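Local coordinates for McyG protein (Microcystis aeruginosa PCC 7806, PDB 4R0M) that probably activates a phenylalanine-like acid as its adenylate and passes it to a carrier domain in microcystin synthesis, and here holds phenylalanyl-adenylate, at residues 389-394 and 416-421; 370-375 and 423-428; 361-366 and 430-435. All coordinates share one frame; numbering follows the deposited sequence.

Contact 1 of 3, residues 389-394 and 416-421. With FA5 (adenosine-5'-[phenylalaninyl-phosphate]), chain C.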
loop_
_atom_site.group_PDB
_atom_site.type_symbol
_atom_site.label_atom_id
_atom_site.label_comp_id
_atom_site.label_asym_id
_atom_site.label_seq_id
_atom_site.Cartn_x
_atom_site.Cartn_y
_atom_site.Cartn_z
ATOM N N ARG A 389 20.562 -6.120 5.745
ATOM C CA ARG A 389 19.809 -5.021 5.138
ATOM C C ARG A 389 19.566 -5.283 3.651
ATOM O O ARG A 389 20.496 -5.616 2.910
ATOM C CB ARG A 389 20.529 -3.677 5.324
ATOM C CG ARG A 389 21.225 -3.498 6.667
ATOM C CD ARG A 389 21.415 -2.034 7.053
ATOM N NE ARG A 389 21.932 -1.191 5.972
ATOM C CZ ARG A 389 23.215 -1.096 5.626
ATOM N NH1 ARG A 389 24.138 -1.801 6.262
ATOM N NH2 ARG A 389 23.576 -0.298 4.631
ATOM N N LEU A 390 18.312 -5.130 3.226
ATOM C CA LEU A 390 17.935 -5.339 1.830
ATOM C C LEU A 390 18.263 -4.124 0.974
ATOM O O LEU A 390 17.857 -3.003 1.286
ATOM C CB LEU A 390 16.446 -5.688 1.710
ATOM C CG LEU A 390 15.836 -5.834 0.307
ATOM C CD1 LEU A 390 16.394 -7.035 -0.445
ATOM C CD2 LEU A 390 14.322 -5.923 0.393
ATOM N N GLN A 391 19.000 -4.361 -0.107
ATOM C CA GLN A 391 19.327 -3.315 -1.073
ATOM C C GLN A 391 18.913 -3.735 -2.480
ATOM O O GLN A 391 19.093 -4.890 -2.875
ATOM C CB GLN A 391 20.815 -2.959 -1.018
ATOM C CG GLN A 391 21.221 -2.228 0.254
ATOM C CD GLN A 391 22.709 -1.932 0.335
ATOM O OE1 GLN A 391 23.531 -2.617 -0.277
ATOM N NE2 GLN A 391 23.063 -0.907 1.103
ATOM N N ILE A 392 18.346 -2.789 -3.225
ATOM C CA ILE A 392 17.753 -3.075 -4.533
ATOM C C ILE A 392 18.271 -2.137 -5.628
ATOM O O ILE A 392 18.677 -1.008 -5.345
ATOM C CB ILE A 392 16.202 -3.024 -4.482
ATOM C CG1 ILE A 392 15.699 -1.619 -4.111
ATOM C CG2 ILE A 392 15.660 -4.067 -3.513
ATOM C CD1 ILE A 392 14.206 -1.422 -4.288
ATOM N N GLN A 393 18.262 -2.619 -6.869
ATOM C CA GLN A 393 18.634 -1.804 -8.031
ATOM C C GLN A 393 17.918 -2.262 -9.306
ATOM O O GLN A 393 17.342 -3.352 -9.348
ATOM C CB GLN A 393 20.157 -1.786 -8.241
ATOM C CG GLN A 393 20.758 -3.105 -8.708
ATOM C CD GLN A 393 22.215 -2.987 -9.127
ATOM O OE1 GLN A 393 22.807 -1.906 -9.083
ATOM N NE2 GLN A 393 22.802 -4.106 -9.540
ATOM N N GLY A 394 17.958 -1.422 -10.336
ATOM C CA GLY A 394 17.317 -1.721 -11.612
ATOM C C GLY A 394 16.524 -0.545 -12.147
ATOM O O GLY A 394 16.289 0.435 -11.434
ATOM N N TRP A 416 23.045 1.401 -5.607
ATOM C CA TRP A 416 22.090 0.628 -4.814
ATOM C C TRP A 416 21.244 1.516 -3.948
ATOM O O TRP A 416 21.696 2.575 -3.503
ATOM C CB TRP A 416 22.818 -0.383 -3.936
ATOM C CG TRP A 416 23.461 -1.510 -4.702
ATOM C CD1 TRP A 416 24.759 -1.568 -5.200
ATOM C CD2 TRP A 416 22.849 -2.792 -5.081
ATOM N NE1 TRP A 416 24.985 -2.759 -5.842
ATOM C CE2 TRP A 416 23.884 -3.540 -5.807
ATOM C CE3 TRP A 416 21.599 -3.374 -4.899
ATOM C CZ2 TRP A 416 23.652 -4.809 -6.319
ATOM C CZ3 TRP A 416 21.376 -4.655 -5.421
ATOM C CH2 TRP A 416 22.379 -5.353 -6.113
ATOM N N PHE A 417 20.009 1.087 -3.699
ATOM C CA PHE A 417 19.108 1.794 -2.793
ATOM C C PHE A 417 18.809 0.948 -1.560
ATOM O O PHE A 417 18.356 -0.193 -1.674
ATOM C CB PHE A 417 17.811 2.194 -3.510
ATOM C CG PHE A 417 16.683 2.559 -2.579
ATOM C CD1 PHE A 417 16.669 3.785 -1.916
ATOM C CD2 PHE A 417 15.625 1.677 -2.368
ATOM C CE1 PHE A 417 15.629 4.120 -1.060
ATOM C CE2 PHE A 417 14.583 2.008 -1.513
ATOM C CZ PHE A 417 14.585 3.230 -0.859
ATOM N N THR A 418 19.070 1.516 -0.385
ATOM C CA THR A 418 18.770 0.856 0.879
ATOM C C THR A 418 17.289 1.038 1.195
ATOM O O THR A 418 16.808 2.163 1.348
ATOM C CB THR A 418 19.636 1.410 2.031
ATOM O OG1 THR A 418 21.023 1.308 1.683
ATOM C CG2 THR A 418 19.382 0.637 3.320
ATOM N N THR A 419 16.582 -0.082 1.293
ATOM C CA THR A 419 15.133 -0.090 1.483
ATOM C C THR A 419 14.725 0.229 2.922
ATOM O O THR A 419 13.609 0.695 3.172
ATOM C CB THR A 419 14.533 -1.457 1.097
ATOM O OG1 THR A 419 14.953 -2.449 2.041
ATOM C CG2 THR A 419 14.980 -1.874 -0.304
ATOM N N GLY A 420 15.632 -0.031 3.861
ATOM C CA GLY A 420 15.327 0.073 5.286
ATOM C C GLY A 420 14.652 -1.183 5.813
ATOM O O GLY A 420 14.148 -1.199 6.938
ATOM N N ASP A 421 14.643 -2.232 4.991
ATOM C CA ASP A 421 14.054 -3.519 5.360
ATOM C C ASP A 421 15.115 -4.565 5.697
ATOM O O ASP A 421 16.238 -4.516 5.185
ATOM C CB ASP A 421 13.143 -4.038 4.242
ATOM C CG ASP A 421 11.863 -3.237 4.115
ATOM O OD1 ASP A 421 11.133 -3.114 5.123
ATOM O OD2 ASP A 421 11.586 -2.733 3.005
HETATM C C FA5 C . 3.817 -0.470 -0.163
HETATM O O FA5 C . 3.234 -0.760 0.875
HETATM C CA FA5 C . 4.089 -1.532 -1.198
HETATM N N FA5 C . 4.703 -2.612 -0.465
HETATM C CB FA5 C . 2.803 -2.049 -1.858
HETATM C CG FA5 C . 2.886 -3.232 -2.830
HETATM C CD1 FA5 C . 3.978 -4.098 -2.916
HETATM C CD2 FA5 C . 1.797 -3.476 -3.679
HETATM C CE1 FA5 C . 3.983 -5.163 -3.826
HETATM C CE2 FA5 C . 1.789 -4.540 -4.587
HETATM C CZ FA5 C . 2.891 -5.390 -4.663
HETATM P P FA5 C . 4.987 1.784 0.811
HETATM O OP1 FA5 C . 3.931 2.506 1.606
HETATM O OP2 FA5 C . 6.085 2.589 0.164
HETATM O OP3 FA5 C . 4.258 0.911 -0.349
HETATM O "O5'" FA5 C . 5.658 0.717 1.816
HETATM C "C5'" FA5 C . 6.753 -0.113 1.438
HETATM C "C4'" FA5 C . 7.168 -0.931 2.652
HETATM O "O4'" FA5 C . 6.151 -1.858 3.051
HETATM C "C3'" FA5 C . 8.389 -1.790 2.397
HETATM O "O3'" FA5 C . 9.602 -1.050 2.520
HETATM C "C2'" FA5 C . 8.257 -2.847 3.470
HETATM O "O2'" FA5 C . 8.773 -2.365 4.716
HETATM C "C1'" FA5 C . 6.760 -3.027 3.609
HETATM N N9 FA5 C . 6.355 -4.239 2.852
HETATM C C8 FA5 C . 5.771 -4.250 1.639
HETATM N N7 FA5 C . 5.521 -5.514 1.217
HETATM C C5 FA5 C . 5.960 -6.350 2.174
HETATM C C6 FA5 C . 6.008 -7.820 2.376
HETATM N N6 FA5 C . 5.526 -8.672 1.443
HETATM N N1 FA5 C . 6.553 -8.286 3.526
HETATM C C2 FA5 C . 7.044 -7.452 4.466
HETATM N N3 FA5 C . 7.027 -6.110 4.353
HETATM C C4 FA5 C . 6.511 -5.507 3.250
#
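Trp416 lies against Gln393 with its indole turned nearly flat to the side-chain amide, the two planes only 13° apart. The aliphatic part of Gln393 takes part as well: CG stands over the six-membered ring, 3.8 Å from CG to the Trp416 ring centroid, a CH-pi contact. Gln393 reaches there because its CG sits between the backbone N and the carbonyl carbon (chi1 70°) and the chain then runs out straight across the indole. Arg373 adds a cation-pi contact to the same indole. On the same side of the sheet, Gln391 and Thr418 form an antiparallel non-hydrogen-bonded pair joined by their side chains, with Gln391 NE2 donating to Thr418 OG1 at 3.1 Å; the Gln391 amide is further held by Arg373 and Asn379. The opposite face carries the next pair, Ile392 and Phe417, whose side chains run alongside each other in the same direction, with Ile392 CG1 meeting the ring edge at Phe417 CD2 (3.7 Å). Two backbone bonds close this pair.

The strands belong to the small antiparallel sheet of an ANL-type adenylation domain, and beyond Thr419 the chain turns a corner at Gly420. Leu390 O is gripped twice there: Thr419 N approaches nearly along the C=O axis, while Thr419 OG1 donates from above the carbonyl plane. The same hydroxyl accepts from Asp421 N, 3.0 Å from Thr419 OG1, an ST turn at the corner. Past it, Leu390 N binds Asp421 O at 2.9 Å. The Asp421 carboxylate faces the ribose of the adenylate and takes both hydroxyls, O2' on OD1 (2.5 Å) and O3' on OD2 (2.6 Å), with Arg435 bridged to OD1.

Contact 2 of 3, residues 370-375 and 423-428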
loop_
_atom_site.group_PDB
_atom_site.type_symbol
_atom_site.label_atom_id
_atom_site.label_comp_id
_atom_site.label_asym_id
_atom_site.label_seq_id
_atom_site.Cartn_x
_atom_site.Cartn_y
_atom_site.Cartn_z
ATOM N N ALA A 370 15.889 -6.330 -12.582
ATOM C CA ALA A 370 16.112 -5.999 -11.179
ATOM C C ALA A 370 17.124 -6.919 -10.499
ATOM O O ALA A 370 17.204 -8.111 -10.805
ATOM C CB ALA A 370 14.794 -6.009 -10.420
ATOM N N THR A 371 17.890 -6.346 -9.573
ATOM C CA THR A 371 18.825 -7.104 -8.743
ATOM C C THR A 371 18.627 -6.739 -7.273
ATOM O O THR A 371 18.486 -5.563 -6.933
ATOM C CB THR A 371 20.290 -6.839 -9.150
ATOM O OG1 THR A 371 20.407 -6.875 -10.578
ATOM C CG2 THR A 371 21.222 -7.884 -8.541
ATOM N N ILE A 372 18.603 -7.754 -6.411
ATOM C CA ILE A 372 18.480 -7.547 -4.964
ATOM C C ILE A 372 19.628 -8.216 -4.202
ATOM O O ILE A 372 20.193 -9.211 -4.664
ATOM C CB ILE A 372 17.109 -8.016 -4.411
ATOM C CG1 ILE A 372 16.918 -9.528 -4.584
ATOM C CG2 ILE A 372 15.969 -7.248 -5.072
ATOM C CD1 ILE A 372 15.714 -10.082 -3.851
ATOM N N ARG A 373 19.970 -7.660 -3.040
ATOM C CA ARG A 373 21.031 -8.215 -2.195
ATOM C C ARG A 373 20.808 -7.961 -0.700
ATOM O O ARG A 373 20.084 -7.039 -0.310
ATOM C CB ARG A 373 22.409 -7.696 -2.633
ATOM C CG ARG A 373 22.675 -6.232 -2.322
ATOM C CD ARG A 373 24.065 -5.821 -2.775
ATOM N NE ARG A 373 24.475 -4.543 -2.197
ATOM C CZ ARG A 373 25.622 -3.925 -2.469
ATOM N NH1 ARG A 373 26.489 -4.457 -3.323
ATOM N NH2 ARG A 373 25.903 -2.768 -1.887
ATOM N N ILE A 374 21.442 -8.797 0.121
ATOM C CA ILE A 374 21.395 -8.681 1.576
ATOM C C ILE A 374 22.809 -8.424 2.094
ATOM O O ILE A 374 23.697 -9.270 1.946
ATOM C CB ILE A 374 20.806 -9.960 2.224
ATOM C CG1 ILE A 374 19.343 -10.181 1.796
ATOM C CG2 ILE A 374 20.949 -9.934 3.741
ATOM C CD1 ILE A 374 18.348 -9.139 2.273
ATOM N N VAL A 375 23.011 -7.250 2.691
ATOM C CA VAL A 375 24.337 -6.830 3.157
ATOM C C VAL A 375 24.405 -6.608 4.669
ATOM O O VAL A 375 23.375 -6.489 5.340
ATOM C CB VAL A 375 24.826 -5.546 2.437
ATOM C CG1 VAL A 375 25.050 -5.811 0.956
ATOM C CG2 VAL A 375 23.855 -4.393 2.647
ATOM N N GLY A 423 16.077 -8.794 6.105
ATOM C CA GLY A 423 15.751 -10.142 5.659
ATOM C C GLY A 423 16.948 -10.940 5.183
ATOM O O GLY A 423 18.097 -10.583 5.454
ATOM N N TYR A 424 16.668 -12.029 4.470
ATOM C CA TYR A 424 17.713 -12.897 3.934
ATOM C C TYR A 424 17.320 -13.476 2.583
ATOM O O TYR A 424 16.141 -13.475 2.213
ATOM C CB TYR A 424 18.048 -14.026 4.921
ATOM C CG TYR A 424 16.905 -14.982 5.209
ATOM C CD1 TYR A 424 16.006 -14.731 6.242
ATOM C CD2 TYR A 424 16.733 -16.145 4.453
ATOM C CE1 TYR A 424 14.962 -15.605 6.510
ATOM C CE2 TYR A 424 15.693 -17.023 4.714
ATOM C CZ TYR A 424 14.812 -16.749 5.744
ATOM O OH TYR A 424 13.778 -17.613 6.009
ATOM N N LEU A 425 18.316 -13.968 1.855
ATOM C CA LEU A 425 18.089 -14.659 0.594
ATOM C C LEU A 425 18.361 -16.150 0.749
ATOM O O LEU A 425 19.289 -16.550 1.452
ATOM C CB LEU A 425 18.964 -14.067 -0.513
ATOM C CG LEU A 425 18.703 -12.600 -0.867
ATOM C CD1 LEU A 425 19.793 -12.068 -1.782
ATOM C CD2 LEU A 425 17.328 -12.414 -1.495
ATOM N N SER A 426 17.533 -16.963 0.100
ATOM C CA SER A 426 17.677 -18.413 0.131
ATOM C C SER A 426 17.318 -18.984 -1.235
ATOM O O SER A 426 16.147 -18.983 -1.631
ATOM C CB SER A 426 16.793 -19.020 1.226
ATOM O OG SER A 426 16.931 -20.430 1.279
ATOM N N LYS A 427 18.342 -19.456 -1.950
ATOM C CA LYS A 427 18.198 -20.001 -3.308
ATOM C C LYS A 427 17.592 -18.978 -4.275
ATOM O O LYS A 427 16.814 -19.326 -5.167
ATOM C CB LYS A 427 17.387 -21.308 -3.297
ATOM C CG LYS A 427 18.057 -22.455 -2.556
ATOM C CD LYS A 427 17.129 -23.654 -2.421
ATOM C CE LYS A 427 17.817 -24.800 -1.695
ATOM N NZ LYS A 427 16.910 -25.962 -1.474
ATOM N N GLY A 428 17.955 -17.712 -4.081
ATOM C CA GLY A 428 17.481 -16.626 -4.934
ATOM C C GLY A 428 16.166 -15.980 -4.522
ATOM O O GLY A 428 15.772 -14.959 -5.086
#
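Ile374 turns CG1 anti to its carbonyl carbon (chi1 -63°) and CG2 anti to its backbone N, which spreads the two branches over the backbone of Gly423 and Tyr424. Leu425 likewise has CG anti to the carbonyl carbon, and its chi2 of 169° sends the two methyls to different neighbours. Ile374 CG1 touches Leu425 CG at 3.7 Å, the side chains lying askew to each other, and the same CG1 rests 3.8 Å from Tyr424 CA. The other branch, Ile374 CG2, presses on the carbonyl of Gly423, 3.4 Å from Gly423 O. Ile374 CD1 covers that carbonyl too.

At the far end of Leu425, CD2 meets Ile372 CD1 tip to tip at 3.7 Å, while CD1 lies above the backbone of strand 370-375 near Arg373 CA (4.1 Å). Ile372 and Ile374 point the same way from alternate positions of their strand, and Leu425 spans both. No hydrogen bond crosses: the two strands run at 118° to each other, their axes 6.8 Å apart at the closest, and meet through apolar side chains that pack on each other and on the opposing backbone.

The two strands belong to the small antiparallel sheet of the adenylation domain and both pair with strand 388-394, which adds Leu390 beside Ile374 and Ile392 beside Ile372. Strand 429-435 supplies Leu430, which touches both Ile372 and Leu425, and strand 341-345 brings Thr344 up to Ile372.

Contact 3 of 3, residues 361-366 and 430-435; sequences VSLGKP and LFITGR. With FA5 (adenosine-5'-[phenylalaninyl-phosphate]), chain C.
Leu430 O takes the shortest polar bond between the two segments, from Leu363 N at 2.7 Å, with the donor lying almost in line with the carbonyl. Leu430 N returns a bond to Gly364 O at 2.8 Å, so the loop leading into strand 365-366 is fastened through both polar backbone atoms of Leu430. The join links the large mixed sheet of the adenylation domain, which strand 365-366 borders, to strand 429-435 of its small antiparallel sheet, and it forms part of the adenylate pocket.

Ser362 makes an ST turn: OG, anti to its backbone N (chi1 177°), accepts from Gly364 N two residues on, and it also bonds Glu429. This turn probably helps to present Leu363 N and Gly364 O to Leu430. The backbone of Ser362 lies over a face of Phe431, with Ser362 CA 3.9 Å from the ring centroid, a CH-pi contact displaced toward the rim. Ser362 CB reaches the ring at Phe431 CZ, 3.6 Å away. Tyr424 stacks with the same ring, so Phe431 also ties the loop to strand 421-426. An alanine in place of Phe431 would probably leave Ser362 without its aromatic surface and Tyr424 without its stacking partner, opening a gap between loop and strand.

Leu363 and Ile432 meet at about a right angle, Leu363 CD1 touching Ile432 CG1 at 3.5 Å, and together they line the adenine. Arg435 NH1 also lies near the ribose, 3.7 Å from the adenylate O3'. On the base, Leu363 CD1 lies 3.5 Å from the amino nitrogen N6, while Ile432 CG2 sits 3.6 Å from the ring carbon C2.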
loop_
_atom_site.group_PDB
_atom_site.type_symbol
_atom_site.label_atom_id
_atom_site.label_comp_id
_atom_site.label_asym_id
_atom_site.label_seq_id
_atom_site.Cartn_x
_atom_site.Cartn_y
_atom_site.Cartn_z
ATOM N N VAL A 361 7.709 -16.339 5.126
ATOM C CA VAL A 361 7.208 -16.641 3.822
ATOM C C VAL A 361 8.143 -16.165 2.742
ATOM O O VAL A 361 8.740 -15.134 2.871
ATOM C CB VAL A 361 5.884 -15.968 3.640
ATOM C CG1 VAL A 361 5.313 -16.293 2.297
ATOM C CG2 VAL A 361 4.951 -16.426 4.720
ATOM N N SER A 362 8.299 -16.941 1.687
ATOM C CA SER A 362 9.082 -16.499 0.557
ATOM C C SER A 362 8.333 -15.473 -0.240
ATOM O O SER A 362 7.185 -15.657 -0.554
ATOM C CB SER A 362 9.422 -17.667 -0.343
ATOM O OG SER A 362 10.119 -17.265 -1.486
ATOM N N LEU A 363 9.024 -14.405 -0.583
ATOM C CA LEU A 363 8.477 -13.347 -1.428
ATOM C C LEU A 363 9.036 -13.437 -2.853
ATOM O O LEU A 363 8.885 -12.516 -3.660
ATOM C CB LEU A 363 8.725 -11.968 -0.801
ATOM C CG LEU A 363 8.275 -11.755 0.653
ATOM C CD1 LEU A 363 8.549 -10.327 1.086
ATOM C CD2 LEU A 363 6.807 -12.096 0.871
ATOM N N GLY A 364 9.681 -14.565 -3.146
ATOM C CA GLY A 364 10.086 -14.912 -4.502
ATOM C C GLY A 364 11.324 -14.221 -5.030
ATOM O O GLY A 364 12.107 -13.645 -4.273
ATOM N N LYS A 365 11.485 -14.285 -6.348
ATOM C CA LYS A 365 12.656 -13.753 -7.036
ATOM C C LYS A 365 12.327 -12.424 -7.715
ATOM O O LYS A 365 11.169 -12.174 -8.044
ATOM C CB LYS A 365 13.164 -14.769 -8.068
ATOM C CG LYS A 365 13.601 -16.099 -7.472
ATOM C CD LYS A 365 14.162 -17.028 -8.536
ATOM C CE LYS A 365 14.443 -18.412 -7.970
ATOM N NZ LYS A 365 15.055 -19.313 -8.988
ATOM N N PRO A 366 13.346 -11.570 -7.934
ATOM C CA PRO A 366 13.122 -10.271 -8.563
ATOM C C PRO A 366 12.776 -10.364 -10.047
ATOM O O PRO A 366 13.166 -11.321 -10.722
ATOM C CB PRO A 366 14.467 -9.565 -8.388
ATOM C CG PRO A 366 15.456 -10.673 -8.352
ATOM C CD PRO A 366 14.766 -11.768 -7.591
ATOM N N LEU A 430 13.574 -14.012 -1.924
ATOM C CA LEU A 430 13.616 -13.017 -0.852
ATOM C C LEU A 430 12.706 -13.387 0.313
ATOM O O LEU A 430 11.544 -13.748 0.117
ATOM C CB LEU A 430 13.265 -11.617 -1.378
ATOM C CG LEU A 430 13.100 -10.468 -0.363
ATOM C CD1 LEU A 430 14.401 -10.152 0.368
ATOM C CD2 LEU A 430 12.555 -9.221 -1.043
ATOM N N PHE A 431 13.256 -13.297 1.521
ATOM C CA PHE A 431 12.505 -13.496 2.754
ATOM C C PHE A 431 12.676 -12.254 3.628
ATOM O O PHE A 431 13.763 -12.010 4.156
ATOM C CB PHE A 431 13.020 -14.727 3.513
ATOM C CG PHE A 431 12.785 -16.042 2.810
ATOM C CD1 PHE A 431 13.577 -16.429 1.731
ATOM C CD2 PHE A 431 11.795 -16.913 3.256
ATOM C CE1 PHE A 431 13.366 -17.644 1.094
ATOM C CE2 PHE A 431 11.583 -18.130 2.627
ATOM C CZ PHE A 431 12.370 -18.496 1.544
ATOM N N ILE A 432 11.615 -11.461 3.766
ATOM C CA ILE A 432 11.637 -10.305 4.667
ATOM C C ILE A 432 11.363 -10.775 6.098
ATOM O O ILE A 432 10.435 -11.550 6.336
ATOM C CB ILE A 432 10.637 -9.198 4.231
ATOM C CG1 ILE A 432 11.037 -8.593 2.875
ATOM C CG2 ILE A 432 10.513 -8.104 5.289
ATOM C CD1 ILE A 432 12.386 -7.903 2.835
ATOM N N THR A 433 12.186 -10.313 7.037
ATOM C CA THR A 433 12.082 -10.728 8.439
ATOM C C THR A 433 11.599 -9.600 9.351
ATOM O O THR A 433 10.909 -9.845 10.345
ATOM C CB THR A 433 13.415 -11.296 8.965
ATOM O OG1 THR A 433 14.478 -10.378 8.681
ATOM C CG2 THR A 433 13.721 -12.629 8.304
ATOM N N GLY A 434 11.966 -8.368 9.009
ATOM C CA GLY A 434 11.522 -7.197 9.754
ATOM C C GLY A 434 11.931 -5.893 9.099
ATOM O O GLY A 434 12.409 -5.877 7.961
ATOM N N ARG A 435 11.727 -4.798 9.825
ATOM C CA ARG A 435 12.142 -3.474 9.380
ATOM C C ARG A 435 13.126 -2.864 10.379
ATOM O O ARG A 435 13.006 -3.081 11.589
ATOM C CB ARG A 435 10.923 -2.564 9.180
ATOM C CG ARG A 435 11.268 -1.143 8.764
ATOM C CD ARG A 435 10.192 -0.503 7.910
ATOM N NE ARG A 435 10.655 0.784 7.396
ATOM C CZ ARG A 435 11.319 0.955 6.255
ATOM N NH1 ARG A 435 11.597 -0.078 5.468
ATOM N NH2 ARG A 435 11.699 2.172 5.895
HETATM C C FA5 C . 3.817 -0.470 -0.163
HETATM O O FA5 C . 3.234 -0.760 0.875
HETATM C CA FA5 C . 4.089 -1.532 -1.198
HETATM N N FA5 C . 4.703 -2.612 -0.465
HETATM C CB FA5 C . 2.803 -2.049 -1.858
HETATM C CG FA5 C . 2.886 -3.232 -2.830
HETATM C CD1 FA5 C . 3.978 -4.098 -2.916
HETATM C CD2 FA5 C . 1.797 -3.476 -3.679
HETATM C CE1 FA5 C . 3.983 -5.163 -3.826
HETATM C CE2 FA5 C . 1.789 -4.540 -4.587
HETATM C CZ FA5 C . 2.891 -5.390 -4.663
HETATM P P FA5 C . 4.987 1.784 0.811
HETATM O OP1 FA5 C . 3.931 2.506 1.606
HETATM O OP2 FA5 C . 6.085 2.589 0.164
HETATM O OP3 FA5 C . 4.258 0.911 -0.349
HETATM O "O5'" FA5 C . 5.658 0.717 1.816
HETATM C "C5'" FA5 C . 6.753 -0.113 1.438
HETATM C "C4'" FA5 C . 7.168 -0.931 2.652
HETATM O "O4'" FA5 C . 6.151 -1.858 3.051
HETATM C "C3'" FA5 C . 8.389 -1.790 2.397
HETATM O "O3'" FA5 C . 9.602 -1.050 2.520
HETATM C "C2'" FA5 C . 8.257 -2.847 3.470
HETATM O "O2'" FA5 C . 8.773 -2.365 4.716
HETATM C "C1'" FA5 C . 6.760 -3.027 3.609
HETATM N N9 FA5 C . 6.355 -4.239 2.852
HETATM C C8 FA5 C . 5.771 -4.250 1.639
HETATM N N7 FA5 C . 5.521 -5.514 1.217
HETATM C C5 FA5 C . 5.960 -6.350 2.174
HETATM C C6 FA5 C . 6.008 -7.820 2.376
HETATM N N6 FA5 C . 5.526 -8.672 1.443
HETATM N N1 FA5 C . 6.553 -8.286 3.526
HETATM C C2 FA5 C . 7.044 -7.452 4.466
HETATM N N3 FA5 C . 7.027 -6.110 4.353
HETATM C C4 FA5 C . 6.511 -5.507 3.250
#

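All three contacts are largely buried, and each involves the small antiparallel sheet. Contact 1 is true strand pairing, with backbone bonds and polar side chains; contact 2 brings strands of the same sheet together through apolar packing, without a hydrogen bond; contact 3 fastens a loop at the border of the large mixed sheet to strand 429-435 by two backbone bonds, beside aromatic and aliphatic packing. Strands 370-375 and 388-394 are neighbours, so Arg373 of contact 2 reaches Gln391 and Trp416 of contact 1, while Tyr424 and Phe431 join contacts 2 and 3. Contacts 1 and 3 both touch the adenylate, one at the ribose hydroxyls and the other mainly at adenine, and Asp421 with Arg435 bridges them.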